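Local coordinates for glutathione peroxidase-like protein (Trypanosoma brucei, PDB 3DWV), which probably reduces hydroperoxides as a tryparedoxin-dependent peroxidase of the glutathione peroxidase family, captured here in its oxidized form, at residues A23-F27 / I155-V160; P48-V54 / F80-P86; L71-Y75 / I174-I179; Y132-P138 / G159-R164. The protein carries 1 engineered substitution. All coordinates share one frame; numbering follows the deposited sequence. Where two conformers were deposited one is given.

How the contacts relate
Contact 2, the pairing of strands 49-54 and 81-86, lies at the centre of the chain, and the other three are arranged about its sheet. Contact 3 joins two helices on the face bearing Leu50 and Tyr52; its centre is about 12 Å from that of contact 2. Contacts 1 and 4 share Gly159 and Val160, lie about 9 Å apart between centres, and adjoin the face bearing Leu49 and Ile51, where Ile51 meets Ile26, Ile155 and Met133. Contact 2 comes nearest to the functional region: the side chain of Val54 is about 11 Å from that of Cys58, the predicted active-site residue, here disulfide-bonded to Cys106. Contacts 1, 3 and 4 lie away from it.

Contact 1: A23-F27 / I155-V160; sequences ASSIF and IDRDGV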
# COMPACT_ATOMS: atom_id res chain seq x y z
N ALA A 23 12.12 13.31 -7.71
CA ALA A 23 10.83 12.61 -7.70
C ALA A 23 9.63 13.53 -7.50
O ALA A 23 9.59 14.40 -6.64
CB ALA A 23 10.78 11.58 -6.57
N SER A 24 8.59 13.35 -8.31
CA SER A 24 7.44 14.22 -8.23
C SER A 24 6.12 13.44 -8.32
O SER A 24 5.05 14.02 -8.23
CB SER A 24 7.47 15.26 -9.35
OG SER A 24 7.29 14.63 -10.62
N SER A 25 6.25 12.11 -8.52
CA SER A 25 5.06 11.26 -8.50
C SER A 25 5.46 9.79 -8.31
O SER A 25 6.64 9.49 -8.49
CB SER A 25 4.19 11.38 -9.75
OG SER A 25 4.60 10.57 -10.81
N ILE A 26 4.48 8.93 -8.01
CA ILE A 26 4.87 7.50 -7.89
C ILE A 26 5.36 6.92 -9.18
O ILE A 26 6.02 5.87 -9.25
CB ILE A 26 3.64 6.69 -7.41
CG1 ILE A 26 2.47 6.71 -8.41
CG2 ILE A 26 3.22 7.12 -6.02
CD1 ILE A 26 1.40 5.69 -8.07
N PHE A 27 5.02 7.54 -10.30
CA PHE A 27 5.28 6.95 -11.63
C PHE A 27 6.76 7.06 -11.98
O PHE A 27 7.18 6.61 -13.05
CB PHE A 27 4.40 7.61 -12.71
CG PHE A 27 2.92 7.44 -12.38
CD1 PHE A 27 2.36 6.18 -12.31
CD2 PHE A 27 2.13 8.55 -12.15
CE1 PHE A 27 1.02 6.02 -12.01
CE2 PHE A 27 0.78 8.40 -11.86
CZ PHE A 27 0.24 7.14 -11.79
N ILE A 155 -3.32 8.20 -3.51
CA ILE A 155 -2.56 8.84 -4.58
C ILE A 155 -3.52 9.64 -5.47
O ILE A 155 -4.59 9.09 -5.85
CB ILE A 155 -1.87 7.76 -5.41
CG1 ILE A 155 -1.12 6.71 -4.55
CG2 ILE A 155 -1.00 8.42 -6.47
CD1 ILE A 155 -0.08 7.28 -3.60
N ASP A 156 -3.21 10.87 -5.83
CA ASP A 156 -4.15 11.65 -6.68
C ASP A 156 -3.99 11.32 -8.15
O ASP A 156 -3.23 10.43 -8.53
CB ASP A 156 -4.03 13.13 -6.33
CG ASP A 156 -2.78 13.83 -6.80
OD1 ASP A 156 -2.03 13.24 -7.60
OD2 ASP A 156 -2.47 15.00 -6.41
N ARG A 157 -4.74 12.03 -9.02
CA ARG A 157 -4.76 11.91 -10.45
C ARG A 157 -3.39 12.11 -11.11
O ARG A 157 -3.20 11.56 -12.21
CB ARG A 157 -5.73 12.91 -11.13
CG ARG A 157 -7.05 13.16 -10.43
CD ARG A 157 -8.07 13.97 -11.23
NE ARG A 157 -9.00 14.80 -10.48
CZ ARG A 157 -10.31 14.96 -10.53
NH1 ARG A 157 -11.08 14.30 -11.40
NH2 ARG A 157 -10.94 15.81 -9.71
N ASP A 158 -2.49 12.85 -10.48
CA ASP A 158 -1.13 13.14 -10.91
C ASP A 158 -0.07 12.19 -10.35
O ASP A 158 1.14 12.40 -10.59
CB ASP A 158 -0.70 14.56 -10.49
CG ASP A 158 -1.57 15.64 -11.07
OD1 ASP A 158 -1.88 15.53 -12.28
OD2 ASP A 158 -1.95 16.57 -10.33
N GLY A 159 -0.45 11.17 -9.61
CA GLY A 159 0.45 10.23 -8.97
C GLY A 159 1.10 10.73 -7.71
O GLY A 159 2.09 10.19 -7.21
N VAL A 160 0.59 11.81 -7.11
CA VAL A 160 1.12 12.33 -5.86
C VAL A 160 0.42 11.79 -4.61
O VAL A 160 -0.82 11.79 -4.57
CB VAL A 160 0.96 13.87 -5.86
CG1 VAL A 160 1.75 14.49 -4.73
CG2 VAL A 160 1.38 14.44 -7.21
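Ile26 and Phe27 close over Gly159 from two directions, one through its backbone N-H and the other with its ring. Ile26 N donates to Gly159 O at 2.8 Å, with an N-H...O angle of 160°. The Phe27 ring brings CE2 to 3.4 Å from Gly159 CA, while the carbonyl carbon of Asp158 lies at the ring edge. One face of that ring is covered by its own neighbour, with Ile26 CG1 3.8 Å above the plane and over its centre. Ile26 holds CG1 between its backbone N and carbonyl carbon (chi1 63°), which directs the longer branch over the aromatic ring and on toward Ile155. The two isoleucines cross at a slant: Ile26 CD1 meets Ile155 CG2 at 4.0 Å, and Ile26 CG2 meets Ile155 CD1 at 4.1 Å. Leu129 and Met133 of helix 128-136 and Ile51 of the central sheet pack around this pair.

Each partner is braced from within. Ser25 sets its CB against Asp158 O and turns OG back to accept from Phe27 N at 3.1 Å, an ST turn at the start of the short 3-10 segment. Asp156 OD1 is gripped from opposite faces of its carboxylate plane, by Asp158 N at 2.9 Å and Val160 N at 3.0 Å, the former closing an Asx turn. With Gly159 at positive phi after the type I turn, and backbone bonds from Gly159 N to Asp156 O and from Asp156 N to Val160 O, residues 156-160 form a 3:5 beta-hairpin with a G1 bulge, linking strands 152-155 and 161-165 of the thioredoxin-like sheet.

Contact 2: P48-V54 / F80-P86; sequences PLLIYNV and FTVLAFP
Phe80 enters the pairing with its ring reaching 48-50 obliquely: CD1 is 3.5 Å from Pro48 O, and CZ reaches CB and CG of Leu50. Its CG stands opposite its backbone N (chi1 176°), which swings the ring across to the neighbouring strand. Thr81 O accepts from Leu50 N at 3.0 Å, and its CG2 rests beside Leu49 CB. Val82 points to the other face, where CG1 touches Tyr52 CD1 at 3.6 Å. Leu83 bonds through both its N-H and its C=O to strand 49-54, N donating to Leu50 O at 3.0 Å and O receiving Tyr52 N at 2.9 Å; its CD1 meets Leu49 CD1. Ala84 CB fits against Val54 CG1 at 3.7 Å. Phe85 N gives a nearly straight bond to Tyr52 O at 2.8 Å, while Ile51 CG2 lies at the ring edge, 3.6 Å from Phe85 CD1. Phe85 O takes Val54 N from above its carbonyl plane, 45° out of it. Pro86 ends the pairing beside Val54. The two parallel strands, joined through helix 64-75, form the beta-alpha-beta unit at the heart of the thioredoxin fold.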
# COMPACT_ATOMS: atom_id res chain seq x y z
N PRO A 48 -7.33 8.31 -9.38
CA PRO A 48 -6.69 8.07 -8.08
C PRO A 48 -6.50 6.59 -7.82
O PRO A 48 -7.05 5.74 -8.52
CB PRO A 48 -7.69 8.71 -7.09
CG PRO A 48 -9.01 8.67 -7.79
CD PRO A 48 -8.73 8.75 -9.27
N LEU A 49 -5.69 6.28 -6.79
CA LEU A 49 -5.50 4.90 -6.43
C LEU A 49 -5.10 4.84 -4.95
O LEU A 49 -4.72 5.86 -4.37
CB LEU A 49 -4.51 4.18 -7.34
CG LEU A 49 -3.06 4.65 -7.40
CD1 LEU A 49 -2.16 3.47 -7.78
CD2 LEU A 49 -2.83 5.79 -8.40
N LEU A 50 -5.21 3.66 -4.37
CA LEU A 50 -4.80 3.41 -3.00
C LEU A 50 -3.70 2.34 -2.99
O LEU A 50 -3.97 1.32 -3.64
CB LEU A 50 -5.94 2.83 -2.17
CG LEU A 50 -6.73 3.69 -1.22
CD1 LEU A 50 -7.73 2.80 -0.49
CD2 LEU A 50 -5.85 4.48 -0.26
N ILE A 51 -2.59 2.63 -2.30
CA ILE A 51 -1.50 1.64 -2.26
C ILE A 51 -1.31 1.15 -0.84
O ILE A 51 -0.95 1.92 0.06
CB ILE A 51 -0.19 2.19 -2.82
CG1 ILE A 51 -0.38 2.72 -4.26
CG2 ILE A 51 0.90 1.13 -2.73
CD1 ILE A 51 0.92 3.34 -4.81
N TYR A 52 -1.60 -0.15 -0.70
CA TYR A 52 -1.41 -0.82 0.57
C TYR A 52 -0.16 -1.70 0.67
O TYR A 52 0.18 -2.32 -0.35
CB TYR A 52 -2.58 -1.77 0.77
CG TYR A 52 -3.93 -1.19 1.11
CD1 TYR A 52 -4.81 -0.74 0.14
CD2 TYR A 52 -4.33 -1.13 2.45
CE1 TYR A 52 -6.06 -0.22 0.49
CE2 TYR A 52 -5.57 -0.63 2.79
CZ TYR A 52 -6.43 -0.17 1.82
OH TYR A 52 -7.67 0.33 2.17
N ASN A 53 0.47 -1.76 1.84
CA ASN A 53 1.41 -2.85 2.12
C ASN A 53 0.67 -4.01 2.79
O ASN A 53 -0.22 -3.75 3.60
CB ASN A 53 2.59 -2.39 2.99
CG ASN A 53 2.15 -1.85 4.36
OD1 ASN A 53 1.61 -0.74 4.39
ND2 ASN A 53 2.36 -2.55 5.47
N VAL A 54 1.01 -5.25 2.44
CA VAL A 54 0.23 -6.39 2.98
C VAL A 54 1.25 -7.41 3.47
O VAL A 54 2.48 -7.22 3.40
CB VAL A 54 -0.75 -6.94 1.93
CG1 VAL A 54 -1.68 -5.82 1.40
CG2 VAL A 54 -0.00 -7.54 0.75
N PHE A 80 -10.53 3.86 -10.62
CA PHE A 80 -9.79 3.67 -9.41
C PHE A 80 -9.10 2.33 -9.35
O PHE A 80 -9.57 1.34 -9.94
CB PHE A 80 -10.79 3.82 -8.26
CG PHE A 80 -10.26 3.58 -6.85
CD1 PHE A 80 -9.41 4.48 -6.23
CD2 PHE A 80 -10.66 2.44 -6.17
CE1 PHE A 80 -8.99 4.27 -4.93
CE2 PHE A 80 -10.25 2.21 -4.88
CZ PHE A 80 -9.44 3.14 -4.26
N THR A 81 -7.96 2.22 -8.65
CA THR A 81 -7.47 0.84 -8.39
C THR A 81 -6.86 0.82 -6.99
O THR A 81 -6.57 1.87 -6.41
CB THR A 81 -6.54 0.27 -9.47
OG1 THR A 81 -6.39 -1.17 -9.31
CG2 THR A 81 -5.15 0.89 -9.38
N VAL A 82 -6.71 -0.40 -6.48
CA VAL A 82 -5.96 -0.64 -5.24
C VAL A 82 -4.76 -1.49 -5.64
O VAL A 82 -5.00 -2.49 -6.37
CB VAL A 82 -6.87 -1.37 -4.23
CG1 VAL A 82 -6.04 -1.89 -3.07
CG2 VAL A 82 -8.00 -0.44 -3.82
N LEU A 83 -3.55 -1.16 -5.20
CA LEU A 83 -2.41 -2.01 -5.45
C LEU A 83 -1.84 -2.50 -4.13
O LEU A 83 -1.73 -1.66 -3.21
CB LEU A 83 -1.28 -1.23 -6.14
CG LEU A 83 -1.63 -0.61 -7.50
CD1 LEU A 83 -0.41 0.10 -8.07
CD2 LEU A 83 -2.06 -1.66 -8.51
N ALA A 84 -1.44 -3.77 -4.04
CA ALA A 84 -0.91 -4.30 -2.79
C ALA A 84 0.57 -4.71 -2.92
O ALA A 84 0.87 -5.49 -3.80
CB ALA A 84 -1.72 -5.51 -2.29
N PHE A 85 1.41 -4.17 -2.03
CA PHE A 85 2.80 -4.59 -1.97
C PHE A 85 3.03 -5.49 -0.76
O PHE A 85 2.95 -4.97 0.37
CB PHE A 85 3.75 -3.38 -1.85
CG PHE A 85 3.92 -2.63 -3.15
CD1 PHE A 85 3.01 -1.66 -3.50
CD2 PHE A 85 4.98 -2.88 -4.01
CE1 PHE A 85 3.16 -0.92 -4.66
CE2 PHE A 85 5.14 -2.17 -5.18
CZ PHE A 85 4.22 -1.19 -5.51
N PRO A 86 3.23 -6.78 -0.93
CA PRO A 86 3.52 -7.62 0.25
C PRO A 86 4.95 -7.42 0.75
O PRO A 86 5.86 -7.28 -0.07
CB PRO A 86 3.32 -9.05 -0.26
CG PRO A 86 2.61 -8.88 -1.57
CD PRO A 86 3.15 -7.60 -2.16

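Contact 3: L71-Y75 / I174-I179; sequences LYNKY and IEEKLI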
# COMPACT_ATOMS: atom_id res chain seq x y z
N LEU A 71 -13.51 -0.76 -1.22
CA LEU A 71 -13.29 0.44 -2.04
C LEU A 71 -12.95 0.05 -3.47
O LEU A 71 -13.46 0.66 -4.43
CB LEU A 71 -12.15 1.30 -1.50
CG LEU A 71 -12.41 1.98 -0.16
CD1 LEU A 71 -11.13 2.48 0.52
CD2 LEU A 71 -13.39 3.12 -0.37
N TYR A 72 -12.09 -0.94 -3.64
CA TYR A 72 -11.78 -1.46 -4.96
C TYR A 72 -13.01 -1.80 -5.78
O TYR A 72 -13.21 -1.36 -6.93
CB TYR A 72 -10.91 -2.72 -4.77
CG TYR A 72 -10.47 -3.29 -6.10
CD1 TYR A 72 -9.62 -2.58 -6.95
CD2 TYR A 72 -10.94 -4.53 -6.50
CE1 TYR A 72 -9.21 -3.08 -8.17
CE2 TYR A 72 -10.53 -5.05 -7.73
CZ TYR A 72 -9.69 -4.33 -8.54
OH TYR A 72 -9.33 -4.90 -9.74
N ASN A 73 -13.92 -2.60 -5.20
CA ASN A 73 -15.08 -3.07 -5.96
C ASN A 73 -16.08 -1.94 -6.17
O ASN A 73 -16.75 -1.87 -7.21
CB ASN A 73 -15.75 -4.25 -5.24
CG ASN A 73 -14.94 -5.54 -5.36
OD1 ASN A 73 -14.28 -5.77 -6.39
ND2 ASN A 73 -15.03 -6.35 -4.31
N LYS A 74 -16.20 -1.04 -5.21
CA LYS A 74 -17.10 0.09 -5.35
C LYS A 74 -16.70 1.05 -6.46
O LYS A 74 -17.59 1.58 -7.13
CB LYS A 74 -17.10 0.86 -4.03
CG LYS A 74 -18.09 2.01 -4.05
CD LYS A 74 -18.99 1.97 -2.83
CE LYS A 74 -18.36 2.73 -1.69
NZ LYS A 74 -19.42 3.38 -0.83
N TYR A 75 -15.41 1.31 -6.63
CA TYR A 75 -14.94 2.43 -7.43
C TYR A 75 -14.07 2.04 -8.61
O TYR A 75 -13.75 2.93 -9.43
CB TYR A 75 -14.14 3.44 -6.55
CG TYR A 75 -15.04 4.09 -5.51
CD1 TYR A 75 -16.03 5.01 -5.93
CD2 TYR A 75 -14.93 3.83 -4.15
CE1 TYR A 75 -16.86 5.62 -4.99
CE2 TYR A 75 -15.77 4.45 -3.21
CZ TYR A 75 -16.74 5.33 -3.65
OH TYR A 75 -17.57 5.94 -2.74
N ILE A 174 -12.01 7.24 4.25
CA ILE A 174 -11.18 7.25 3.04
C ILE A 174 -11.99 7.90 1.94
O ILE A 174 -11.48 8.71 1.18
CB ILE A 174 -10.67 5.83 2.74
CG1 ILE A 174 -9.72 5.27 3.80
CG2 ILE A 174 -9.98 5.77 1.40
CD1 ILE A 174 -8.99 3.98 3.50
N GLU A 175 -13.27 7.57 1.84
CA GLU A 175 -14.18 8.23 0.91
C GLU A 175 -14.18 9.75 1.03
O GLU A 175 -14.23 10.43 -0.02
CB GLU A 175 -15.60 7.67 1.13
CG GLU A 175 -15.78 6.32 0.45
CD GLU A 175 -17.21 5.81 0.58
OE1 GLU A 175 -17.93 6.19 1.54
OE2 GLU A 175 -17.63 5.02 -0.29
N GLU A 176 -14.12 10.33 2.23
CA GLU A 176 -14.06 11.79 2.38
C GLU A 176 -12.97 12.41 1.48
O GLU A 176 -13.17 13.45 0.85
CB GLU A 176 -13.78 12.20 3.82
CG GLU A 176 -14.58 11.53 4.90
CD GLU A 176 -16.08 11.61 4.70
OE1 GLU A 176 -16.66 10.72 4.05
OE2 GLU A 176 -16.70 12.57 5.21
N LYS A 177 -11.82 11.74 1.41
CA LYS A 177 -10.69 12.17 0.59
C LYS A 177 -10.80 11.69 -0.87
O LYS A 177 -10.47 12.42 -1.83
CB LYS A 177 -9.37 11.63 1.13
CG LYS A 177 -9.05 11.90 2.59
CD LYS A 177 -9.45 13.30 3.00
CE LYS A 177 -9.04 13.55 4.46
NZ LYS A 177 -9.76 14.72 5.00
N LEU A 178 -11.22 10.45 -1.08
CA LEU A 178 -11.22 9.85 -2.42
C LEU A 178 -12.31 10.39 -3.35
O LEU A 178 -12.07 10.58 -4.55
CB LEU A 178 -11.38 8.35 -2.27
CG LEU A 178 -11.59 7.50 -3.52
CD1 LEU A 178 -10.43 7.62 -4.48
CD2 LEU A 178 -11.79 6.04 -3.12
N ILE A 179 -13.51 10.60 -2.86
CA ILE A 179 -14.59 11.00 -3.79
C ILE A 179 -14.31 12.30 -4.52
O ILE A 179 -14.54 12.37 -5.74
CB ILE A 179 -15.91 11.06 -2.97
CG1 ILE A 179 -16.40 9.62 -2.63
CG2 ILE A 179 -16.94 11.96 -3.60
CD1 ILE A 179 -17.55 9.61 -1.65
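Tyr75 reaches from the end of helix 64-75 toward Glu175 and Leu178 of helix 171-181. Its CB points at the partner helix, and CG lies beside its own backbone N (chi1 -66°), which carries the ring toward helix 171-181. Along one side of the ring, CD2 meets Leu178 CD2 at 4.0 Å, the two side chains sliding past each other in opposite directions. CE2, one atom further out, comes within 4.1 Å of Glu175 CG. At the tip, OH lies 3.8 Å from Ile179 CD1 and donates to Glu175 OE2, which is modelled at the ring edge, although its place there is not secure. One ring face is covered by Lys74 CG, 3.4 Å above its centre. Both helices lie on the same side of the central sheet, forming one outer layer of the alpha-beta-alpha sandwich; the axes of segments 71-75 and 174-179 approach to 12.9 Å at an angle of 38°, and Leu50, Tyr52 and Phe80 lie beneath them. Nearer that sheet, Leu71 fills the groove with both branches, CD1 against Ile174 CG2 at 3.6 Å and CD2 against Glu175 CG at 4.1 Å. Lys74 bends so that NZ forms a salt bridge with Glu175 OE2, but that oxygen is crowded in the model, so the exact geometry of its bonds to Lys74 and Tyr75 is doubtful.

Contact 4: Y132-P138 / G159-R164; sequences YMKKTKP and GVPVER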
# COMPACT_ATOMS: atom_id res chain seq x y z
N TYR A 132 9.80 7.27 -0.96
CA TYR A 132 9.10 8.49 -1.41
C TYR A 132 7.74 8.71 -0.76
O TYR A 132 7.44 9.84 -0.32
CB TYR A 132 8.97 8.39 -2.94
CG TYR A 132 8.05 9.44 -3.56
CD1 TYR A 132 8.39 10.80 -3.59
CD2 TYR A 132 6.83 9.05 -4.10
CE1 TYR A 132 7.52 11.73 -4.17
CE2 TYR A 132 5.96 9.95 -4.66
CZ TYR A 132 6.32 11.29 -4.68
OH TYR A 132 5.41 12.16 -5.25
N MET A 133 6.84 7.71 -0.72
CA MET A 133 5.51 7.93 -0.15
C MET A 133 5.61 8.23 1.34
O MET A 133 4.90 9.11 1.86
CB MET A 133 4.64 6.67 -0.37
CG MET A 133 4.31 6.44 -1.84
SD MET A 133 3.09 5.12 -2.09
CE MET A 133 3.79 3.70 -1.25
N LYS A 134 6.52 7.53 2.05
CA LYS A 134 6.66 7.73 3.50
C LYS A 134 7.16 9.11 3.85
O LYS A 134 6.78 9.71 4.88
CB LYS A 134 7.62 6.68 4.08
CG LYS A 134 7.04 5.25 4.09
CD LYS A 134 8.17 4.22 4.08
CE LYS A 134 8.91 4.17 5.39
NZ LYS A 134 10.03 3.17 5.34
N LYS A 135 8.08 9.64 3.02
CA LYS A 135 8.57 10.97 3.42
C LYS A 135 7.56 12.00 2.94
O LYS A 135 7.43 13.05 3.61
CB LYS A 135 9.98 11.25 2.93
CG LYS A 135 10.15 11.42 1.43
CD LYS A 135 11.29 12.39 1.15
CE LYS A 135 11.52 12.53 -0.35
NZ LYS A 135 11.72 11.18 -0.95
N THR A 136 6.83 11.71 1.86
CA THR A 136 5.79 12.69 1.47
C THR A 136 4.69 12.76 2.51
O THR A 136 4.24 13.86 2.88
CB THR A 136 5.20 12.35 0.09
OG1 THR A 136 6.28 12.31 -0.84
CG2 THR A 136 4.23 13.44 -0.36
N LYS A 137 4.23 11.61 2.98
CA LYS A 137 3.16 11.54 3.99
C LYS A 137 3.68 10.70 5.15
O LYS A 137 3.51 9.47 5.19
CB LYS A 137 1.85 10.98 3.44
CG LYS A 137 1.35 11.70 2.19
CD LYS A 137 0.93 13.12 2.44
CE LYS A 137 -0.14 13.41 3.44
NZ LYS A 137 -0.35 14.92 3.36
N PRO A 138 4.31 11.37 6.10
CA PRO A 138 5.00 10.65 7.18
C PRO A 138 4.06 10.11 8.24
O PRO A 138 4.44 9.32 9.11
CB PRO A 138 5.89 11.75 7.78
CG PRO A 138 5.22 13.03 7.47
CD PRO A 138 4.45 12.82 6.20
N GLY A 159 -0.45 11.17 -9.61
CA GLY A 159 0.45 10.23 -8.97
C GLY A 159 1.10 10.73 -7.71
O GLY A 159 2.09 10.19 -7.21
N VAL A 160 0.59 11.81 -7.11
CA VAL A 160 1.12 12.33 -5.86
C VAL A 160 0.42 11.79 -4.61
O VAL A 160 -0.82 11.79 -4.57
CB VAL A 160 0.96 13.87 -5.86
CG1 VAL A 160 1.75 14.49 -4.73
CG2 VAL A 160 1.38 14.44 -7.21
N PRO A 161 1.15 11.29 -3.62
CA PRO A 161 0.60 10.81 -2.34
C PRO A 161 -0.02 11.97 -1.55
O PRO A 161 0.74 12.90 -1.28
CB PRO A 161 1.81 10.28 -1.58
CG PRO A 161 2.88 10.11 -2.62
CD PRO A 161 2.63 11.15 -3.67
N VAL A 162 -1.31 11.87 -1.22
CA VAL A 162 -2.01 12.98 -0.57
C VAL A 162 -2.54 12.61 0.80
O VAL A 162 -2.88 13.51 1.58
CB VAL A 162 -3.13 13.48 -1.49
CG1 VAL A 162 -2.47 14.19 -2.68
CG2 VAL A 162 -4.07 12.39 -1.97
N GLU A 163 -2.66 11.34 1.15
CA GLU A 163 -3.04 10.93 2.50
C GLU A 163 -2.37 9.60 2.84
O GLU A 163 -2.14 8.76 1.94
CB GLU A 163 -4.56 10.75 2.68
CG GLU A 163 -5.45 11.84 2.14
CD GLU A 163 -5.53 13.11 2.96
OE1 GLU A 163 -5.16 13.09 4.16
OE2 GLU A 163 -5.99 14.13 2.38
N ARG A 164 -2.09 9.39 4.12
CA ARG A 164 -1.64 8.12 4.67
C ARG A 164 -2.77 7.65 5.61
O ARG A 164 -3.16 8.46 6.48
CB ARG A 164 -0.34 8.16 5.48
CG ARG A 164 0.18 6.81 5.96
CD ARG A 164 1.16 6.79 7.11
NE ARG A 164 2.47 7.19 6.66
CZ ARG A 164 3.64 6.68 7.07
NH1 ARG A 164 3.73 5.72 7.97
NH2 ARG A 164 4.73 7.18 6.53
O HOH W 1 -2.46 14.68 4.93
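Arg164 takes hold of the backbone of Lys137 by a side-on grip, the principal hydrogen bonding of this contact. Arg164 NE and Arg164 NH2 each lie 2.9 Å from Lys137 O, which sits only 11° out of the guanidinium plane. NH2 approaches on a lone pair in the carbonyl plane, whereas NE is tilted from it. This carbonyl belongs to the first residue beyond the helix. Further bonds from Arg164 NH2 to Lys144 O and from NH1 to Ala145 O hold the guanidinium against rotation and tie a nearby loop to the same group. Within the helix, Thr136 OG1, over one face of the Tyr132 ring, donates to Tyr132 O at 2.8 Å.

A water supplies the second polar link. Lys137 NZ donates to it at 2.6 Å, and the water donates to Glu163 OE1 at 3.2 Å, so the opposite charges are bridged without touching. Lys137 gets there by two successive bends (chi2 -67°, chi3 -58°) that carry its methylenes past Pro161 O and the carbonyl of Val162.

Apolar packing centres on Pro161; the side chains of Tyr132 and Met133 run at about right angles to its own. Pro161 CD lies 3.7 Å from Tyr132 CE2, and Pro161 CG 4.0 Å from Met133 CG. Thr136 CG2 adds a contact to Pro161 CB at 4.2 Å.

Beyond Pro161, Val162 and Glu163 together face Leu154 in a classic beta bulge. The whole is a helix-on-sheet packing of the thioredoxin-like sandwich, with helix 128-136 crossing strand 161-165 at one edge of the sheet.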